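Local coordinates for breast cancer anti-estrogen resistance protein 1 (Mus musculus, PDB 5W93) that serves as a docking scaffold that coordinates tyrosine kinase signalling in cell adhesion and migration; its C-terminal four-helix domain is bound here to a paxillin LD1 peptide, at residues L59-I62 against G63-S67; K118-G121 against H122-Q126. The protein carries 2 engineered substitutions. All blocks are in the same frame, centred on the assembly; numbering follows the deposited sequence.

Contact 1: residues L59-I62 against G63-S67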
ATOM      1  N   LEU A  59       3.966  -2.505  -4.186  1.00 22.70           N
ATOM      2  CA  LEU A  59       2.865  -3.269  -4.752  1.00 23.21           C
ATOM      3  C   LEU A  59       2.115  -2.518  -5.836  1.00 23.06           C
ATOM      4  O   LEU A  59       1.696  -3.118  -6.832  1.00 22.36           O
ATOM      5  CB  LEU A  59       1.891  -3.692  -3.662  1.00 26.89           C
ATOM      6  CG  LEU A  59       2.439  -4.722  -2.685  1.00 37.66           C
ATOM      7  CD1 LEU A  59       1.510  -4.772  -1.511  1.00 44.87           C
ATOM      8  CD2 LEU A  59       2.541  -6.096  -3.357  1.00 33.08           C
ATOM      9  N   VAL A  60       1.933  -1.211  -5.644  1.00 24.36           N
ATOM     10  CA  VAL A  60       1.382  -0.379  -6.698  1.00 21.36           C
ATOM     11  C   VAL A  60       2.215  -0.529  -7.977  1.00 25.39           C
ATOM     12  O   VAL A  60       1.676  -0.717  -9.061  1.00 26.37           O
ATOM     13  CB  VAL A  60       1.345   1.109  -6.300  1.00 23.43           C
ATOM     14  CG1 VAL A  60       0.855   1.949  -7.487  1.00 19.30           C
ATOM     15  CG2 VAL A  60       0.450   1.316  -5.069  1.00 20.31           C
ATOM     16  N   PHE A  61       3.529  -0.441  -7.823  1.00 20.91           N
ATOM     17  CA  PHE A  61       4.459  -0.545  -8.950  1.00 24.00           C
ATOM     18  C   PHE A  61       4.337  -1.891  -9.662  1.00 23.84           C
ATOM     19  O   PHE A  61       4.318  -1.945 -10.891  1.00 29.39           O
ATOM     20  CB  PHE A  61       5.893  -0.323  -8.470  1.00 27.48           C
ATOM     21  CG  PHE A  61       6.921  -0.323  -9.578  1.00 38.36           C
ATOM     22  CD1 PHE A  61       7.088   0.789 -10.390  1.00 39.82           C
ATOM     23  CD2 PHE A  61       7.736  -1.424  -9.782  1.00 42.86           C
ATOM     24  CE1 PHE A  61       8.042   0.799 -11.403  1.00 41.28           C
ATOM     25  CE2 PHE A  61       8.696  -1.432 -10.792  1.00 45.15           C
ATOM     26  CZ  PHE A  61       8.852  -0.317 -11.604  1.00 43.63           C
ATOM     27  N   ILE A  62       4.249  -2.973  -8.897  1.00 29.16           N
ATOM     28  CA  ILE A  62       3.973  -4.285  -9.485  1.00 25.25           C
ATOM     29  C   ILE A  62       2.665  -4.275 -10.284  1.00 22.94           C
ATOM     30  O   ILE A  62       2.600  -4.763 -11.413  1.00 26.56           O
ATOM     31  CB  ILE A  62       3.911  -5.385  -8.407  1.00 23.16           C
ATOM     32  CG1 ILE A  62       5.319  -5.679  -7.875  1.00 27.46           C
ATOM     33  CG2 ILE A  62       3.258  -6.654  -8.971  1.00 24.02           C
ATOM     34  CD1 ILE A  62       5.335  -6.475  -6.567  1.00 29.20           C
ATOM     35  N   GLY A  63       1.621  -3.691  -9.710  1.00 21.56           N
ATOM     36  CA  GLY A  63       0.375  -3.585 -10.434  1.00 22.58           C
ATOM     37  C   GLY A  63       0.537  -2.813 -11.734  1.00 25.99           C
ATOM     38  O   GLY A  63       0.007  -3.205 -12.777  1.00 25.42           O
ATOM     39  N   ASP A  64       1.277  -1.712 -11.667  1.00 24.54           N
ATOM     40  CA  ASP A  64       1.525  -0.872 -12.834  1.00 23.60           C
ATOM     41  C   ASP A  64       2.271  -1.626 -13.947  1.00 28.34           C
ATOM     42  O   ASP A  64       1.925  -1.554 -15.129  1.00 31.19           O
ATOM     43  CB  ASP A  64       2.329   0.348 -12.412  1.00 30.60           C
ATOM     44  CG  ASP A  64       2.282   1.443 -13.435  1.00 34.24           C
ATOM     45  OD1 ASP A  64       1.247   2.133 -13.505  1.00 41.65           O
ATOM     46  OD2 ASP A  64       3.278   1.605 -14.160  1.00 34.71           O
ATOM     47  N   THR A  65       3.311  -2.333 -13.539  1.00 25.60           N
ATOM     48  CA  THR A  65       4.142  -3.120 -14.441  1.00 28.76           C
ATOM     49  C   THR A  65       3.343  -4.253 -15.076  1.00 22.80           C
ATOM     50  O   THR A  65       3.409  -4.474 -16.284  1.00 26.22           O
ATOM     51  CB  THR A  65       5.346  -3.707 -13.692  1.00 32.19           C
ATOM     52  OG1 THR A  65       6.159  -2.646 -13.196  1.00 32.21           O
ATOM     53  CG2 THR A  65       6.199  -4.606 -14.613  1.00 37.29           C
ATOM     54  N   LEU A  66       2.582  -4.963 -14.249  1.00 23.24           N
ATOM     55  CA  LEU A  66       1.713  -6.040 -14.715  1.00 27.06           C
ATOM     56  C   LEU A  66       0.641  -5.571 -15.695  1.00 27.76           C
ATOM     57  O   LEU A  66       0.425  -6.189 -16.735  1.00 35.03           O
ATOM     58  CB  LEU A  66       1.023  -6.696 -13.528  1.00 33.77           C
ATOM     59  CG  LEU A  66       1.429  -8.073 -13.067  1.00 38.09           C
ATOM     60  CD1 LEU A  66       0.406  -8.495 -12.046  1.00 28.93           C
ATOM     61  CD2 LEU A  66       1.471  -9.031 -14.256  1.00 31.64           C
ATOM     62  N   SER A  67      -0.053  -4.496 -15.331  1.00 28.43           N
ATOM     63  CA  SER A  67      -1.165  -3.974 -16.123  1.00 32.40           C
ATOM     64  C   SER A  67      -0.714  -3.503 -17.492  1.00 34.63           C
ATOM     65  O   SER A  67      -1.448  -3.618 -18.472  1.00 41.71           O
ATOM     66  CB  SER A  67      -1.855  -2.812 -15.398  1.00 31.76           C
ATOM     67  OG  SER A  67      -1.055  -1.641 -15.424  1.00 37.78           O
TER
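Over one face of the Phe61 ring lies the hydroxyl oxygen of Thr65, one helical turn further on; OG1 stands 3.7 Å above the ring plane, offset toward the rim, where CE2 of Phe61 is the nearest ring atom to Thr65 OG1. Across the contact nothing else meets the ring. With CG anti to the backbone N (chi1 -176°), Phe61 carries its ring outward from the helix axis, and Thr65 OG1, set beside its own backbone N (chi1 -62°), turns back along the helix. There OG1 lies 3.0 Å from Phe61 O, a probable hydrogen bond whose proton has another acceptor within reach. Thr65 N bonds to Phe61 O at 2.9 Å in the ordinary i to i+4 pattern. The neighbouring backbone bonds run from Gly63 N to Leu59 O, from Asp64 N to Val60 O at 2.8 Å, and from Leu66 N to Ile62 O. Side-chain carbons lean on the same carbonyls: CB of Leu66 is 3.3 Å from Ile62 O, and CB of Asp64 is 3.4 Å from Phe61 O. In this part of helix 42-69, within the Cas C-terminal four-helix bundle, Leu59, Ile62 and Leu66 turn inward, Ile62 lying against the polar Gln17 and Asn21 of helix 5-37. Val60, Phe61 and Asp64 pack on the LD1 peptide, and Val60 also meets helix 73-102. Their meeting with apolar peptide side chains implies recognition that is at least partly hydrophobic, on a surface presented by regular helix.

Contact 2: residues K118-G121 against H122-Q126; sequences KELG and HSTQQ
Thr124 places OG1 between its backbone N and carbonyl carbon (chi1 59°), which turns the hydroxyl back over the preceding turn of helix 107-135 in the four-helix bundle. From there OG1 lies 2.9 Å from Gly121 O and 3.2 Å from Leu120 O; its single proton could go to either. The same torsion sends CG2 toward Leu120, where it meets CD1 at 3.9 Å as the two side chains cross. Ser123 takes another rotamer, OG beside its backbone N (chi1 -67°), and donates to Glu119 O at 3.0 Å. Ser123 N bonds to that oxygen too, so two donors grip one carbonyl, reaching it from opposite faces of its plane. His122 N bonds to Lys118 O, Thr124 N to Leu120 O, and Gln125 N to Gly121 O at a longer 3.2 Å. Thr124 also touches Leu25 of helix 5-37, and Leu120 reaches Val52 and Ala56 of helix 42-69; Ser123 packs on Leu85 and Leu89 of helix 73-102. On the exposed side, the edge of the His122 imidazole points at the preceding turn, with CD2 of His122 3.9 Å from Glu119 O.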
ATOM      1  N   LYS A 118      -5.168   0.422   8.081  1.00 25.28           N
ATOM      2  CA  LYS A 118      -5.861  -0.883   8.124  1.00 26.32           C
ATOM      3  C   LYS A 118      -6.479  -1.237   6.768  1.00 26.58           C
ATOM      4  O   LYS A 118      -6.358  -2.367   6.290  1.00 25.22           O
ATOM      5  CB  LYS A 118      -6.978  -0.902   9.177  1.00 35.32           C
ATOM      6  CG  LYS A 118      -6.560  -1.037  10.625  1.00 49.62           C
ATOM      7  CD  LYS A 118      -7.814  -1.258  11.495  1.00 58.94           C
ATOM      8  CE  LYS A 118      -7.568  -0.945  12.970  1.00 67.48           C
ATOM      9  NZ  LYS A 118      -8.818  -0.453  13.643  1.00 72.54           N
ATOM     10  N   GLU A 119      -7.153  -0.268   6.164  1.00 25.18           N
ATOM     11  CA  GLU A 119      -7.774  -0.465   4.858  1.00 28.22           C
ATOM     12  C   GLU A 119      -6.735  -0.794   3.792  1.00 25.18           C
ATOM     13  O   GLU A 119      -6.972  -1.633   2.918  1.00 25.13           O
ATOM     14  CB  GLU A 119      -8.562   0.778   4.443  1.00 29.12           C
ATOM     15  CG  GLU A 119      -9.219   0.629   3.076  1.00 28.16           C
ATOM     16  CD  GLU A 119     -10.138   1.789   2.728  1.00 37.27           C
ATOM     17  OE1 GLU A 119     -10.120   2.812   3.460  1.00 36.70           O
ATOM     18  OE2 GLU A 119     -10.860   1.681   1.712  1.00 32.87           O
ATOM     19  N   LEU A 120      -5.579  -0.139   3.877  1.00 23.93           N
ATOM     20  CA  LEU A 120      -4.459  -0.468   2.991  1.00 26.42           C
ATOM     21  C   LEU A 120      -3.996  -1.906   3.175  1.00 24.33           C
ATOM     22  O   LEU A 120      -3.821  -2.630   2.190  1.00 26.22           O
ATOM     23  CB  LEU A 120      -3.281   0.487   3.215  1.00 24.57           C
ATOM     24  CG  LEU A 120      -2.053   0.178   2.339  1.00 25.99           C
ATOM     25  CD1 LEU A 120      -2.296   0.549   0.881  1.00 22.54           C
ATOM     26  CD2 LEU A 120      -0.804   0.880   2.871  1.00 26.90           C
ATOM     27  N   GLY A 121      -3.793  -2.327   4.422  1.00 21.97           N
ATOM     28  CA  GLY A 121      -3.439  -3.714   4.702  1.00 22.52           C
ATOM     29  C   GLY A 121      -4.395  -4.738   4.096  1.00 30.38           C
ATOM     30  O   GLY A 121      -3.987  -5.711   3.443  1.00 24.10           O
ATOM     31  N   HIS A 122      -5.685  -4.516   4.315  1.00 24.15           N
ATOM     32  CA  HIS A 122      -6.716  -5.367   3.751  1.00 24.93           C
ATOM     33  C   HIS A 122      -6.694  -5.372   2.218  1.00 24.98           C
ATOM     34  O   HIS A 122      -6.785  -6.430   1.591  1.00 24.25           O
ATOM     35  CB  HIS A 122      -8.088  -4.910   4.263  1.00 26.96           C
ATOM     36  CG  HIS A 122      -9.191  -5.081   3.278  1.00 41.35           C
ATOM     37  ND1 HIS A 122      -9.815  -6.298   3.055  1.00 48.15           N
ATOM     38  CD2 HIS A 122      -9.808  -4.196   2.456  1.00 36.01           C
ATOM     39  CE1 HIS A 122     -10.758  -6.147   2.150  1.00 44.48           C
ATOM     40  NE2 HIS A 122     -10.775  -4.878   1.766  1.00 31.43           N
ATOM     41  N   SER A 123      -6.580  -4.190   1.619  1.00 23.07           N
ATOM     42  CA  SER A 123      -6.678  -4.077   0.169  1.00 22.37           C
ATOM     43  C   SER A 123      -5.461  -4.698  -0.519  1.00 22.76           C
ATOM     44  O   SER A 123      -5.580  -5.246  -1.614  1.00 24.97           O
ATOM     45  CB  SER A 123      -6.834  -2.612  -0.252  1.00 29.12           C
ATOM     46  OG  SER A 123      -8.083  -2.081   0.166  1.00 28.17           O
ATOM     47  N   THR A 124      -4.295  -4.624   0.120  1.00 24.22           N
ATOM     48  CA  THR A 124      -3.088  -5.227  -0.460  1.00 20.05           C
ATOM     49  C   THR A 124      -3.131  -6.760  -0.385  1.00 24.09           C
ATOM     50  O   THR A 124      -2.687  -7.455  -1.303  1.00 23.78           O
ATOM     51  CB  THR A 124      -1.793  -4.712   0.229  1.00 24.43           C
ATOM     52  OG1 THR A 124      -1.819  -5.016   1.629  1.00 28.62           O
ATOM     53  CG2 THR A 124      -1.621  -3.190   0.016  1.00 19.66           C
ATOM     54  N   GLN A 125      -3.664  -7.278   0.710  1.00 22.62           N
ATOM     55  CA  GLN A 125      -3.872  -8.716   0.841  1.00 28.13           C
ATOM     56  C   GLN A 125      -4.847  -9.214  -0.212  1.00 27.79           C
ATOM     57  O   GLN A 125      -4.679 -10.291  -0.772  1.00 30.37           O
ATOM     58  CB  GLN A 125      -4.401  -9.072   2.231  1.00 34.55           C
ATOM     59  CG  GLN A 125      -3.378  -8.925   3.328  1.00 44.45           C
ATOM     60  CD  GLN A 125      -2.216  -9.881   3.155  1.00 58.66           C
ATOM     61  OE1 GLN A 125      -2.388 -11.026   2.712  1.00 59.09           O
ATOM     62  NE2 GLN A 125      -1.024  -9.419   3.498  1.00 59.08           N
ATOM     63  N   GLN A 126      -5.874  -8.406  -0.464  1.00 23.75           N
ATOM     64  CA  GLN A 126      -6.882  -8.720  -1.456  1.00 26.66           C
ATOM     65  C   GLN A 126      -6.289  -8.702  -2.869  1.00 33.39           C
ATOM     66  O   GLN A 126      -6.577  -9.583  -3.680  1.00 24.77           O
ATOM     67  CB  GLN A 126      -8.030  -7.728  -1.333  1.00 27.05           C
ATOM     68  CG  GLN A 126      -9.236  -8.084  -2.108  1.00 34.47           C
ATOM     69  CD  GLN A 126     -10.418  -7.326  -1.611  1.00 36.35           C
ATOM     70  OE1 GLN A 126     -10.649  -6.197  -2.024  1.00 29.58           O
ATOM     71  NE2 GLN A 126     -11.164  -7.926  -0.690  1.00 41.20           N
TER

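Overall arrangement
Contacts 1 and 2 are single-helix turns on different helices of one antiparallel four-helix bundle, their centres about 16 Å apart. They meet directly where CD1 of Leu59 packs against CB of Thr124 at 3.7 Å, joining helix 42-69 to helix 107-135. Contact 1 is the more buried, though its centre lies farther from that of the chain, and three of its residues also meet the peptide. Contact 2 sits nearer the middle of the domain but is partly exposed, with Leu120, Ser123 and Thr124 buried against the other helices. Hydroxyls return to helix carbonyls in both; in contact 1 the Thr65 hydroxyl also lies over an aromatic face, whereas contact 2 uses two successive hydroxyl residues.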